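Local coordinates for kinesin-like protein (Caenorhabditis elegans, PDB 5X3E) that probably works as a kinesin-6 motor that couples ATP hydrolysis to movement along microtubules, and is captured here in the nucleotide-free state, at residues I60-P65 against E420-L425; D103-L108 against I204-Y209; R294-F299 against Q358-L363; C160-S165 against D212-V217; E234-G239 against E278-V283. All blocks are in the same frame, centred on the assembly; numbering follows the deposited sequence.

Contact 1 of 5, residues I60-P65 against E420-L425; sequences IQTVLP and ENMSAL
Thr62 is turned with OG1 beside its own backbone N (chi1 -49°), which sets CG2 anti to that N and presents it to Met422. The methionine meets it by folding: successive bends at chi2 (-64°) and chi3 (-53°) bring SD close to the strand although CB does not point there. Met422 SD lies 3.8 Å from Thr62 CG2 and 4.1 Å from Thr62 OG1, and the two side chains cross at about a right angle. The methyl makes the nearer approach to SD, while OG1 is hydrogen-bonded to Lys79 O of the adjacent strand. Two residues earlier on the strand, Ile60 CG2 approaches Leu425 CD1 at 4.2 Å, again with side chains crossing nearly at right angles. No hydrogen bond joins the segments; the evidence is for contact between side chains alone. Ile60 and Leu425 both also touch Cys40 of strand 37-42. The arrangement is helix-on-sheet packing: helix 418-424, near the end of the kinesin motor domain, lies between strand 404-411 of the central sheet and strand 59-62 of the small antiparallel sheet, touching both.

Contact 2 of 5, residues D103-L108 against I204-Y209; sequences DLILNL and IKLSGY. With SO4 (sulfate ion), chain T.
Leu206 points its side chain into the groove between Ile105 and Leu106, crossing each at about a right angle. The crossing lets one methyl serve two neighbours: Leu206 CD1 is 3.8 Å from Ile105 CG2 and 3.9 Å from Leu106 CD2. Leu106 does not aim its CB at the loop, but with CG beside its backbone N (chi1 -68°) the branch extends along it, and Leu106 CD2 reaches Leu206 CB at 3.9 Å and comes near Ser207 O. Val148 of helix 141-152 touches both Ile105 and Leu206. In the P-loop NTPase fold of the motor domain, helix 93-109 packs against the central sheet, with Leu104 on Leu116 of strand 114-119; the irregular segment 204-209 lies across another side of that helix, on the way to strand 213-225. The other methyl, Leu206 CD2, faces a sulfate ion, probably from the crystallisation liquor, and is 3.8 Å from both its O3 and its O1. Ser207 grips that ion twice through one oxygen: its backbone N bonds to O4 at 2.7 Å with a nearly straight N-H...O angle of 177°, and a chi1 of 68° swings OG to the same O4 at 3.1 Å.

Contact 3 of 5, residues R294-F299 against Q358-L363; sequences RSHSVF and QSLMTL
His296 closes the NxxSSRSH sequence that marks the first switch region of kinesins, at the start of strand 296-307, and its ring reaches helix 350-375, which corresponds to the relay helix of this motor family. From CB, which points at the helix, chi1 of -48° sets CG beside the backbone N and extends the imidazole towards Ser359. His296 CD2 passes Ser359 OG at 4.2 Å. On the other flank of the ring tip, His296 CE1 is 3.8 Å from Leu360 CD2. At the tip itself, His296 NE2 donates to Ser359 OG over 3.1 Å, a moderately bent bond of 147°. The serine hydroxyl is also hydrogen-bonded to Ile356 O and Ser355 O one turn back, so the accepting oxygen is held in place by its own helix. Leu334, Ala335 and Leu391 also touch the histidine side chain. With an alanine here the imidazole is gone, which would probably leave Ser359 OG without its donor from the strand and open a gap beside Leu360 CD2. The acceptor is slightly off the ring plane: Ser359 OG lies 16° out of the plane of the His296 imidazole.

Contact 4 of 5, residues C160-S165 against D212-V217; sequences CIFYPS and DMVCSV
Phe162 carries the whole contact, its ring meeting three consecutive residues of strand 213-217. The tight part is read atom by atom: Phe162 CD2 is 3.8 Å from Ser216 CB, Phe162 CE2 is 4.2 Å from the carbonyl carbon of Cys215, and Phe162 CZ is 4.2 Å from Val214 O. Moving from the root of the ring to its tip thus follows the strand backwards, from Ser216 to Val214. The valine adds an apolar side-chain pair, with Val214 CG1 4.3 Å from Phe162 CE2; the rest is van der Waals contact with backbone atoms and Ser216 CB. A chi1 of -63° sets CG beside the backbone N, and the ring runs out to the strand. Val304 and Ala306 of the adjacent strand 296-307 also touch the phenylalanine. Here a two-stranded antiparallel sheet, 162-165 with 169-172, rests on the central sheet of the motor domain; it belongs to the long connection between helix 141-152 and strand 213-225, consistent with the insertion found at this place in kinesin-6 motors. The short strand axes come no nearer than 8.7 Å, at 60° to each other, and no hydrogen bond crosses directly. Glu263 links the segments indirectly, its carboxylate taking Ser216 OG on one oxygen and Cys160 N on the other. The looser side lies further along the small sheet: Tyr163, Pro164 and Ser165 are partly exposed and leave strand 213-217 behind. Tyr163 instead engages Arg173 in a cation-pi contact, and Ser165 OG bonds to Thr169 OG1.

Contact 5 of 5, residues E234-G239 against E278-V283; sequences EDARNG and EERRRV
The hairpin loop between strands 228-231 and 243-248 meets the C-terminal end of helix 267-281 through Arg280, whose guanidinium reaches Glu234 and Ala236. Both terminal nitrogens fork onto a single acceptor: Arg280 NH1 lies 2.9 Å and Arg280 NH2 3.0 Å from Glu234 O. The N-H...O angles are only 121° and 120°, so each bond is weak. A bend at chi2 (70°) directs the group to the loop. Arg280 NH1 has a further hydrogen bond to Leu232 O, so the guanidinium spans two carbonyls of the same loop. The same Glu234 O also takes part in an inverse gamma turn centred on Asp235, where Ala236 N donates to it weakly at 2.9 Å; the turn places the alanine methyl near the arginine, with Ala236 CB 4.2 Å from Arg280 NH2. This is a surface junction within the kinesin motor domain, between a hairpin of the mixed central sheet and the helix that leads on to the first switch region. The carboxylates nearby are employed differently: Asp235 OD1 is 5.6 Å from Arg280 NH2 and pairs with Lys260, while the Glu234 carboxylate bonds to Thr242. A methionine in place of Arg280 has no side-chain N-H to offer, and would probably leave Glu234 O with little beyond the weak bond of its own turn and Leu232 O without this donor.

From the N terminus, the chain first leaves residues 60-65 of contact 1, then 103-108 of contact 2 and 160-165 of contact 4. Contact 2 closes at 204-209 and contact 4 at 212-217, so the two cross; they also touch, through Tyr209 and Cys215. Contact 5 (234-239 with 278-283) and contact 3 (294-299 with 358-363) follow in series and meet where Ser297 CB packs on Arg281 CD. Contacts 3 and 4 reach neighbouring strands of the central sheet. Contact 1 closes last, at 420-425, and encloses the other four, bringing an early strand and a late helix together at one end of the motor domain.

Contact 1 of 5, residues I60-P65 against E420-L425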
# COMPACT_ATOMS: atom_id res chain seq x y z
N ILE A 60 -7.39 -17.02 -16.86
CA ILE A 60 -6.04 -17.24 -17.39
C ILE A 60 -5.79 -18.74 -17.44
O ILE A 60 -6.08 -19.46 -16.49
CB ILE A 60 -4.97 -16.54 -16.52
CG1 ILE A 60 -4.91 -15.05 -16.84
CG2 ILE A 60 -3.61 -17.19 -16.72
CD1 ILE A 60 -3.79 -14.34 -16.14
N GLN A 61 -5.24 -19.21 -18.56
CA GLN A 61 -4.95 -20.62 -18.76
C GLN A 61 -3.45 -20.88 -18.71
O GLN A 61 -2.66 -20.13 -19.28
CB GLN A 61 -5.49 -21.12 -20.10
CG GLN A 61 -5.20 -22.58 -20.36
CD GLN A 61 -5.73 -23.06 -21.68
OE1 GLN A 61 -5.05 -23.78 -22.41
NE2 GLN A 61 -6.96 -22.66 -22.01
N THR A 62 -3.07 -21.97 -18.04
CA THR A 62 -1.69 -22.41 -17.96
C THR A 62 -1.28 -23.14 -19.24
O THR A 62 -2.10 -23.82 -19.87
CB THR A 62 -1.52 -23.32 -16.74
OG1 THR A 62 -2.09 -22.69 -15.59
CG2 THR A 62 -0.07 -23.60 -16.47
N VAL A 63 -0.01 -23.00 -19.62
CA VAL A 63 0.51 -23.58 -20.86
C VAL A 63 1.88 -24.19 -20.60
O VAL A 63 2.84 -23.46 -20.32
CB VAL A 63 0.60 -22.54 -21.99
CG1 VAL A 63 1.25 -23.16 -23.23
CG2 VAL A 63 -0.77 -21.96 -22.32
N LEU A 64 1.98 -25.51 -20.68
CA LEU A 64 3.27 -26.18 -20.55
C LEU A 64 4.19 -25.77 -21.70
O LEU A 64 3.79 -25.87 -22.87
CB LEU A 64 3.11 -27.70 -20.54
CG LEU A 64 2.87 -28.43 -19.22
CD1 LEU A 64 1.62 -27.92 -18.54
CD2 LEU A 64 2.75 -29.92 -19.48
N PRO A 65 5.42 -25.32 -21.42
CA PRO A 65 6.41 -24.95 -22.43
C PRO A 65 6.78 -26.10 -23.36
O PRO A 65 7.21 -27.15 -22.88
CB PRO A 65 7.62 -24.51 -21.60
CG PRO A 65 7.04 -24.09 -20.28
CD PRO A 65 5.89 -25.03 -20.05
N GLU A 420 7.00 -20.50 -11.32
CA GLU A 420 6.76 -19.42 -10.37
C GLU A 420 5.40 -18.77 -10.58
O GLU A 420 4.82 -18.23 -9.63
CB GLU A 420 7.88 -18.38 -10.47
CG GLU A 420 9.19 -18.83 -9.85
CD GLU A 420 9.06 -19.08 -8.36
OE1 GLU A 420 8.31 -18.34 -7.69
OE2 GLU A 420 9.72 -20.02 -7.85
N ASN A 421 4.87 -18.81 -11.81
CA ASN A 421 3.51 -18.32 -12.03
C ASN A 421 2.48 -19.27 -11.43
O ASN A 421 1.38 -18.84 -11.07
CB ASN A 421 3.26 -18.12 -13.52
CG ASN A 421 4.10 -17.00 -14.12
OD1 ASN A 421 4.59 -16.13 -13.41
ND2 ASN A 421 4.27 -17.04 -15.44
N MET A 422 2.82 -20.55 -11.32
CA MET A 422 1.91 -21.51 -10.71
C MET A 422 1.64 -21.17 -9.25
O MET A 422 0.53 -21.36 -8.75
CB MET A 422 2.47 -22.92 -10.84
CG MET A 422 2.41 -23.46 -12.25
SD MET A 422 0.70 -23.62 -12.78
CE MET A 422 0.04 -24.59 -11.43
N SER A 423 2.66 -20.67 -8.55
CA SER A 423 2.47 -20.23 -7.17
C SER A 423 1.78 -18.88 -7.10
O SER A 423 0.97 -18.64 -6.21
CB SER A 423 3.82 -20.16 -6.45
OG SER A 423 4.65 -19.18 -7.04
N ALA A 424 2.10 -17.99 -8.04
CA ALA A 424 1.50 -16.65 -8.04
C ALA A 424 0.02 -16.71 -8.38
O ALA A 424 -0.77 -15.93 -7.85
CB ALA A 424 2.25 -15.74 -9.01
N LEU A 425 -0.36 -17.61 -9.28
CA LEU A 425 -1.76 -17.76 -9.66
C LEU A 425 -2.55 -18.58 -8.65
O LEU A 425 -3.77 -18.65 -8.76
CB LEU A 425 -1.87 -18.40 -11.05
CG LEU A 425 -1.27 -17.64 -12.23
CD1 LEU A 425 -1.30 -18.49 -13.48
CD2 LEU A 425 -2.00 -16.33 -12.48

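Contact 2 of 5, residues D103-L108 against I204-Y209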
# COMPACT_ATOMS: atom_id res chain seq x y z
N ASP A 103 -11.60 2.92 -6.32
CA ASP A 103 -12.54 2.55 -5.26
C ASP A 103 -11.87 2.55 -3.89
O ASP A 103 -12.55 2.74 -2.87
CB ASP A 103 -13.18 1.19 -5.56
CG ASP A 103 -12.17 0.05 -5.54
OD1 ASP A 103 -12.59 -1.11 -5.31
OD2 ASP A 103 -10.96 0.30 -5.73
N LEU A 104 -10.56 2.34 -3.83
CA LEU A 104 -9.86 2.45 -2.55
C LEU A 104 -9.76 3.91 -2.12
O LEU A 104 -9.91 4.21 -0.93
CB LEU A 104 -8.46 1.83 -2.64
CG LEU A 104 -8.39 0.42 -3.22
CD1 LEU A 104 -6.98 -0.15 -3.08
CD2 LEU A 104 -9.43 -0.49 -2.57
N ILE A 105 -9.52 4.82 -3.06
CA ILE A 105 -9.50 6.24 -2.72
C ILE A 105 -10.88 6.70 -2.29
O ILE A 105 -11.03 7.47 -1.34
CB ILE A 105 -8.96 7.08 -3.88
CG1 ILE A 105 -7.54 6.65 -4.24
CG2 ILE A 105 -9.02 8.55 -3.52
CD1 ILE A 105 -7.03 7.26 -5.55
N LEU A 106 -11.93 6.23 -2.98
CA LEU A 106 -13.28 6.54 -2.54
C LEU A 106 -13.52 6.03 -1.13
O LEU A 106 -14.19 6.69 -0.32
CB LEU A 106 -14.30 5.95 -3.52
CG LEU A 106 -14.32 6.59 -4.91
CD1 LEU A 106 -15.25 5.83 -5.85
CD2 LEU A 106 -14.71 8.06 -4.83
N ASN A 107 -12.98 4.85 -0.81
CA ASN A 107 -13.02 4.36 0.57
C ASN A 107 -12.34 5.34 1.52
O ASN A 107 -12.90 5.71 2.56
CB ASN A 107 -12.36 2.99 0.66
CG ASN A 107 -13.36 1.86 0.62
OD1 ASN A 107 -14.49 1.99 1.09
ND2 ASN A 107 -12.96 0.73 0.05
N LEU A 108 -11.13 5.79 1.16
CA LEU A 108 -10.39 6.71 2.01
C LEU A 108 -11.19 7.97 2.32
O LEU A 108 -11.20 8.44 3.46
CB LEU A 108 -9.06 7.08 1.34
CG LEU A 108 -8.09 7.96 2.13
CD1 LEU A 108 -7.43 7.15 3.22
CD2 LEU A 108 -7.05 8.57 1.21
N ILE A 204 -7.45 13.54 -12.49
CA ILE A 204 -8.71 13.01 -11.99
C ILE A 204 -9.03 13.59 -10.62
O ILE A 204 -8.17 13.63 -9.73
CB ILE A 204 -8.66 11.47 -11.93
CG1 ILE A 204 -8.65 10.87 -13.34
CG2 ILE A 204 -9.83 10.92 -11.14
CD1 ILE A 204 -8.63 9.35 -13.34
N LYS A 205 -10.27 14.06 -10.45
CA LYS A 205 -10.78 14.49 -9.15
C LYS A 205 -12.01 13.65 -8.82
O LYS A 205 -12.99 13.66 -9.57
CB LYS A 205 -11.14 15.98 -9.14
CG LYS A 205 -10.00 16.89 -9.58
CD LYS A 205 -10.02 18.21 -8.82
CE LYS A 205 -8.74 19.00 -9.07
NZ LYS A 205 -8.50 20.04 -8.02
N LEU A 206 -11.93 12.90 -7.73
CA LEU A 206 -13.05 12.12 -7.25
C LEU A 206 -13.86 12.93 -6.24
O LEU A 206 -13.33 13.82 -5.56
CB LEU A 206 -12.57 10.82 -6.59
CG LEU A 206 -11.67 9.91 -7.43
CD1 LEU A 206 -11.27 8.69 -6.62
CD2 LEU A 206 -12.38 9.52 -8.72
N SER A 207 -15.15 12.63 -6.15
CA SER A 207 -16.00 13.26 -5.16
C SER A 207 -16.24 12.29 -4.00
O SER A 207 -16.06 11.08 -4.12
CB SER A 207 -17.34 13.66 -5.77
OG SER A 207 -18.08 12.50 -6.11
N GLY A 208 -16.65 12.86 -2.87
CA GLY A 208 -16.96 12.04 -1.72
C GLY A 208 -16.33 12.55 -0.44
O GLY A 208 -16.61 12.04 0.65
N TYR A 209 -15.47 13.56 -0.55
CA TYR A 209 -14.87 14.15 0.64
C TYR A 209 -15.94 14.87 1.46
O TYR A 209 -16.83 15.53 0.92
CB TYR A 209 -13.75 15.11 0.28
CG TYR A 209 -13.11 15.72 1.51
CD1 TYR A 209 -13.51 16.97 1.98
CD2 TYR A 209 -12.14 15.03 2.21
CE1 TYR A 209 -12.94 17.51 3.12
CE2 TYR A 209 -11.56 15.56 3.35
CZ TYR A 209 -11.97 16.80 3.80
OH TYR A 209 -11.39 17.33 4.93
S SO4 T . -16.45 10.21 -9.14
O1 SO4 T . -15.66 10.98 -10.10
O2 SO4 T . -17.86 10.32 -9.48
O3 SO4 T . -16.04 8.81 -9.18
O4 SO4 T . -16.24 10.74 -7.79

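Contact 3 of 5, residues R294-F299 against Q358-L363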
# COMPACT_ATOMS: atom_id res chain seq x y z
N ARG A 294 13.87 -8.17 -2.45
CA ARG A 294 14.42 -8.75 -1.23
C ARG A 294 13.64 -8.35 0.02
O ARG A 294 13.90 -8.91 1.09
CB ARG A 294 15.89 -8.34 -1.08
CG ARG A 294 16.78 -8.78 -2.23
CD ARG A 294 18.17 -8.15 -2.15
NE ARG A 294 18.91 -8.59 -0.97
CZ ARG A 294 20.15 -8.20 -0.68
NH1 ARG A 294 20.81 -7.38 -1.48
NH2 ARG A 294 20.74 -8.65 0.42
N SER A 295 12.69 -7.42 -0.08
CA SER A 295 11.97 -6.96 1.10
C SER A 295 10.55 -6.54 0.71
O SER A 295 10.24 -6.37 -0.47
CB SER A 295 12.68 -5.79 1.78
OG SER A 295 12.81 -4.69 0.90
N HIS A 296 9.71 -6.38 1.73
CA HIS A 296 8.37 -5.83 1.55
C HIS A 296 8.40 -4.35 1.89
O HIS A 296 8.93 -3.96 2.94
CB HIS A 296 7.34 -6.54 2.44
CG HIS A 296 7.41 -8.03 2.40
ND1 HIS A 296 7.01 -8.77 1.31
CD2 HIS A 296 7.80 -8.93 3.34
CE1 HIS A 296 7.16 -10.06 1.57
NE2 HIS A 296 7.64 -10.18 2.79
N SER A 297 7.85 -3.52 1.01
CA SER A 297 7.80 -2.09 1.24
C SER A 297 6.36 -1.66 1.47
O SER A 297 5.47 -1.99 0.66
CB SER A 297 8.42 -1.32 0.07
OG SER A 297 7.79 -1.68 -1.14
N VAL A 298 6.13 -0.92 2.55
CA VAL A 298 4.79 -0.56 2.99
C VAL A 298 4.69 0.96 3.02
O VAL A 298 5.31 1.61 3.88
CB VAL A 298 4.46 -1.16 4.37
CG1 VAL A 298 3.04 -0.81 4.79
CG2 VAL A 298 4.67 -2.68 4.35
N PHE A 299 3.94 1.52 2.09
CA PHE A 299 3.72 2.95 2.02
C PHE A 299 2.26 3.22 2.40
O PHE A 299 1.34 2.78 1.70
CB PHE A 299 4.06 3.48 0.63
CG PHE A 299 4.05 4.98 0.54
CD1 PHE A 299 5.17 5.71 0.89
CD2 PHE A 299 2.92 5.66 0.10
CE1 PHE A 299 5.17 7.09 0.80
CE2 PHE A 299 2.91 7.04 0.02
CZ PHE A 299 4.04 7.76 0.37
N GLN A 358 8.30 -17.79 3.99
CA GLN A 358 7.42 -17.99 5.14
C GLN A 358 6.33 -16.93 5.17
O GLN A 358 5.16 -17.23 5.41
CB GLN A 358 8.23 -17.96 6.43
CG GLN A 358 7.39 -18.17 7.68
CD GLN A 358 6.93 -19.61 7.82
OE1 GLN A 358 7.64 -20.54 7.44
NE2 GLN A 358 5.73 -19.79 8.36
N SER A 359 6.71 -15.67 4.92
CA SER A 359 5.75 -14.57 5.00
C SER A 359 4.71 -14.66 3.88
O SER A 359 3.52 -14.48 4.13
CB SER A 359 6.49 -13.23 4.97
OG SER A 359 7.19 -13.06 3.75
N LEU A 360 5.15 -14.93 2.65
CA LEU A 360 4.21 -15.05 1.54
C LEU A 360 3.30 -16.26 1.69
O LEU A 360 2.13 -16.22 1.29
CB LEU A 360 4.95 -15.12 0.21
CG LEU A 360 5.82 -13.91 -0.14
CD1 LEU A 360 6.54 -14.13 -1.46
CD2 LEU A 360 4.97 -12.65 -0.20
N MET A 361 3.81 -17.35 2.27
CA MET A 361 2.97 -18.52 2.53
C MET A 361 1.92 -18.21 3.60
O MET A 361 0.77 -18.64 3.48
CB MET A 361 3.84 -19.70 2.95
CG MET A 361 3.21 -21.07 2.77
SD MET A 361 4.40 -22.39 3.10
CE MET A 361 5.63 -22.08 1.83
N THR A 362 2.31 -17.47 4.64
CA THR A 362 1.36 -17.05 5.66
C THR A 362 0.30 -16.12 5.08
O THR A 362 -0.88 -16.18 5.47
CB THR A 362 2.09 -16.35 6.81
OG1 THR A 362 3.15 -17.19 7.28
CG2 THR A 362 1.13 -16.05 7.94
N LEU A 363 0.70 -15.24 4.16
CA LEU A 363 -0.26 -14.36 3.50
C LEU A 363 -1.30 -15.16 2.72
O LEU A 363 -2.50 -14.87 2.80
CB LEU A 363 0.48 -13.39 2.57
CG LEU A 363 -0.39 -12.37 1.83
CD1 LEU A 363 -1.19 -11.53 2.82
CD2 LEU A 363 0.47 -11.49 0.94

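Contact 4 of 5, residues C160-S165 against D212-V217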
# COMPACT_ATOMS: atom_id res chain seq x y z
N CYS A 160 1.49 21.35 10.87
CA CYS A 160 1.72 21.48 12.30
C CYS A 160 0.47 21.89 13.07
O CYS A 160 0.58 22.23 14.26
CB CYS A 160 2.86 22.45 12.60
SG CYS A 160 4.34 22.13 11.59
N ILE A 161 -0.70 21.87 12.44
CA ILE A 161 -1.95 21.97 13.19
C ILE A 161 -2.29 20.61 13.80
O ILE A 161 -2.30 20.43 15.02
CB ILE A 161 -3.08 22.50 12.30
CG1 ILE A 161 -2.75 23.92 11.82
CG2 ILE A 161 -4.39 22.54 13.07
CD1 ILE A 161 -3.56 24.36 10.61
N PHE A 162 -2.54 19.62 12.94
CA PHE A 162 -2.46 18.23 13.37
C PHE A 162 -1.00 17.86 13.54
O PHE A 162 -0.12 18.39 12.86
CB PHE A 162 -3.09 17.30 12.34
CG PHE A 162 -4.56 17.51 12.12
CD1 PHE A 162 -5.49 16.93 12.97
CD2 PHE A 162 -5.02 18.25 11.04
CE1 PHE A 162 -6.85 17.10 12.76
CE2 PHE A 162 -6.37 18.42 10.82
CZ PHE A 162 -7.28 17.85 11.68
N TYR A 163 -0.72 16.93 14.46
CA TYR A 163 0.63 16.42 14.61
C TYR A 163 0.60 15.08 15.32
O TYR A 163 -0.23 14.87 16.21
CB TYR A 163 1.53 17.42 15.35
CG TYR A 163 1.14 17.71 16.79
CD1 TYR A 163 0.16 18.65 17.10
CD2 TYR A 163 1.78 17.07 17.84
CE1 TYR A 163 -0.19 18.92 18.41
CE2 TYR A 163 1.44 17.34 19.16
CZ TYR A 163 0.46 18.26 19.43
OH TYR A 163 0.12 18.52 20.74
N PRO A 164 1.50 14.16 14.97
CA PRO A 164 1.50 12.83 15.58
C PRO A 164 1.84 12.87 17.06
O PRO A 164 2.71 13.64 17.49
CB PRO A 164 2.57 12.07 14.80
CG PRO A 164 2.88 12.91 13.60
CD PRO A 164 2.58 14.32 13.99
N SER A 165 1.16 12.04 17.84
CA SER A 165 1.40 11.96 19.27
C SER A 165 1.52 10.49 19.67
O SER A 165 1.35 9.59 18.85
CB SER A 165 0.29 12.66 20.06
OG SER A 165 -0.97 12.06 19.81
N ASP A 212 -17.60 18.91 5.82
CA ASP A 212 -17.67 19.27 7.23
C ASP A 212 -16.43 18.86 8.00
O ASP A 212 -16.34 19.13 9.20
CB ASP A 212 -18.92 18.66 7.88
CG ASP A 212 -20.18 19.43 7.55
OD1 ASP A 212 -20.12 20.68 7.55
OD2 ASP A 212 -21.22 18.80 7.28
N MET A 213 -15.47 18.24 7.33
CA MET A 213 -14.22 17.83 7.93
C MET A 213 -13.06 18.65 7.38
O MET A 213 -13.05 19.06 6.21
CB MET A 213 -13.95 16.34 7.69
CG MET A 213 -14.99 15.44 8.34
SD MET A 213 -14.80 15.36 10.13
CE MET A 213 -14.01 13.78 10.32
N VAL A 214 -12.13 18.90 8.24
CA VAL A 214 -10.84 19.45 7.91
C VAL A 214 -9.84 18.30 7.89
O VAL A 214 -10.01 17.31 8.59
CB VAL A 214 -10.47 20.54 8.93
CG1 VAL A 214 -9.09 20.94 8.74
CG2 VAL A 214 -11.33 21.75 8.68
N CYS A 215 -8.78 18.42 7.08
CA CYS A 215 -7.91 17.27 6.92
C CYS A 215 -6.45 17.68 6.72
O CYS A 215 -6.13 18.83 6.42
CB CYS A 215 -8.35 16.40 5.74
SG CYS A 215 -8.00 17.17 4.13
N SER A 216 -5.58 16.68 6.87
CA SER A 216 -4.16 16.77 6.57
C SER A 216 -3.69 15.37 6.20
O SER A 216 -4.26 14.37 6.64
CB SER A 216 -3.35 17.31 7.75
OG SER A 216 -1.98 17.42 7.40
N VAL A 217 -2.64 15.30 5.39
CA VAL A 217 -2.14 14.02 4.88
C VAL A 217 -0.80 13.72 5.55
O VAL A 217 0.11 14.56 5.56
CB VAL A 217 -2.01 14.02 3.35
CG1 VAL A 217 -1.48 12.68 2.86
CG2 VAL A 217 -3.36 14.30 2.71

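Contact 5 of 5, residues E234-G239 against E278-V283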
# COMPACT_ATOMS: atom_id res chain seq x y z
N GLU A 234 12.99 7.19 9.00
CA GLU A 234 13.61 7.52 10.28
C GLU A 234 14.67 8.60 10.11
O GLU A 234 15.38 8.65 9.10
CB GLU A 234 14.21 6.26 10.88
CG GLU A 234 15.19 6.48 12.03
CD GLU A 234 15.90 5.20 12.44
OE1 GLU A 234 16.62 5.21 13.46
OE2 GLU A 234 15.74 4.19 11.72
N ASP A 235 14.77 9.48 11.11
CA ASP A 235 15.89 10.42 11.21
C ASP A 235 17.12 9.65 11.70
O ASP A 235 17.53 9.73 12.86
CB ASP A 235 15.55 11.57 12.15
CG ASP A 235 14.49 12.49 11.59
OD1 ASP A 235 14.42 12.64 10.35
OD2 ASP A 235 13.71 13.05 12.39
N ALA A 236 17.71 8.88 10.79
CA ALA A 236 18.81 8.00 11.16
C ALA A 236 20.02 8.83 11.55
O ALA A 236 20.54 9.61 10.73
CB ALA A 236 19.15 7.06 10.01
N ARG A 237 20.48 8.67 12.79
CA ARG A 237 21.68 9.33 13.28
C ARG A 237 22.92 8.46 13.15
O ARG A 237 23.93 8.90 12.58
CB ARG A 237 21.49 9.75 14.74
CG ARG A 237 20.43 10.81 14.94
CD ARG A 237 20.29 11.18 16.41
NE ARG A 237 19.35 12.28 16.61
CZ ARG A 237 19.00 12.77 17.79
NH1 ARG A 237 19.51 12.25 18.90
NH2 ARG A 237 18.13 13.77 17.87
N ASN A 238 22.87 7.23 13.66
CA ASN A 238 24.03 6.35 13.75
C ASN A 238 24.48 5.81 12.40
O ASN A 238 25.51 5.13 12.34
CB ASN A 238 23.71 5.19 14.70
CG ASN A 238 23.21 5.66 16.05
OD1 ASN A 238 22.87 6.83 16.23
ND2 ASN A 238 23.16 4.75 17.01
N GLY A 239 23.74 6.09 11.33
CA GLY A 239 24.04 5.50 10.04
C GLY A 239 23.49 4.11 9.89
O GLY A 239 23.95 3.36 9.02
N GLU A 278 13.00 5.43 -0.52
CA GLU A 278 13.65 4.56 -1.49
C GLU A 278 15.17 4.61 -1.34
O GLU A 278 15.84 3.58 -1.49
CB GLU A 278 13.24 4.95 -2.91
CG GLU A 278 11.80 4.61 -3.26
CD GLU A 278 11.59 3.13 -3.50
OE1 GLU A 278 11.68 2.68 -4.66
OE2 GLU A 278 11.36 2.40 -2.51
N GLU A 279 15.72 5.79 -1.04
CA GLU A 279 17.15 5.88 -0.76
C GLU A 279 17.55 5.00 0.42
O GLU A 279 18.57 4.31 0.38
CB GLU A 279 17.56 7.33 -0.49
CG GLU A 279 17.42 8.27 -1.67
CD GLU A 279 18.04 9.64 -1.39
OE1 GLU A 279 19.16 9.69 -0.83
OE2 GLU A 279 17.41 10.66 -1.72
N ARG A 280 16.75 5.01 1.50
CA ARG A 280 17.03 4.10 2.61
C ARG A 280 16.77 2.65 2.24
O ARG A 280 17.51 1.75 2.66
CB ARG A 280 16.21 4.45 3.85
CG ARG A 280 16.77 5.53 4.76
CD ARG A 280 16.75 6.93 4.20
NE ARG A 280 17.36 7.83 5.18
CZ ARG A 280 16.68 8.49 6.11
NH1 ARG A 280 15.37 8.36 6.19
NH2 ARG A 280 17.32 9.28 6.96
N ARG A 281 15.73 2.40 1.44
CA ARG A 281 15.40 1.02 1.09
C ARG A 281 16.53 0.33 0.34
O ARG A 281 16.61 -0.90 0.36
CB ARG A 281 14.12 0.98 0.26
CG ARG A 281 13.52 -0.41 0.16
CD ARG A 281 12.45 -0.48 -0.90
NE ARG A 281 13.03 -1.13 -2.07
CZ ARG A 281 13.60 -0.49 -3.07
NH1 ARG A 281 13.68 0.84 -3.07
NH2 ARG A 281 14.12 -1.18 -4.08
N ARG A 282 17.42 1.10 -0.29
CA ARG A 282 18.52 0.57 -1.09
C ARG A 282 19.75 0.22 -0.26
O ARG A 282 20.76 -0.23 -0.82
CB ARG A 282 18.90 1.57 -2.18
CG ARG A 282 17.79 1.79 -3.20
CD ARG A 282 18.13 2.81 -4.27
NE ARG A 282 16.97 3.09 -5.11
CZ ARG A 282 16.52 2.28 -6.06
NH1 ARG A 282 17.13 1.13 -6.31
NH2 ARG A 282 15.45 2.61 -6.77
N VAL A 283 19.70 0.37 1.07
CA VAL A 283 20.81 0.04 1.95
C VAL A 283 20.74 -1.45 2.26
O VAL A 283 19.93 -1.90 3.06
CB VAL A 283 20.78 0.87 3.23
CG1 VAL A 283 21.91 0.47 4.14
CG2 VAL A 283 20.89 2.34 2.88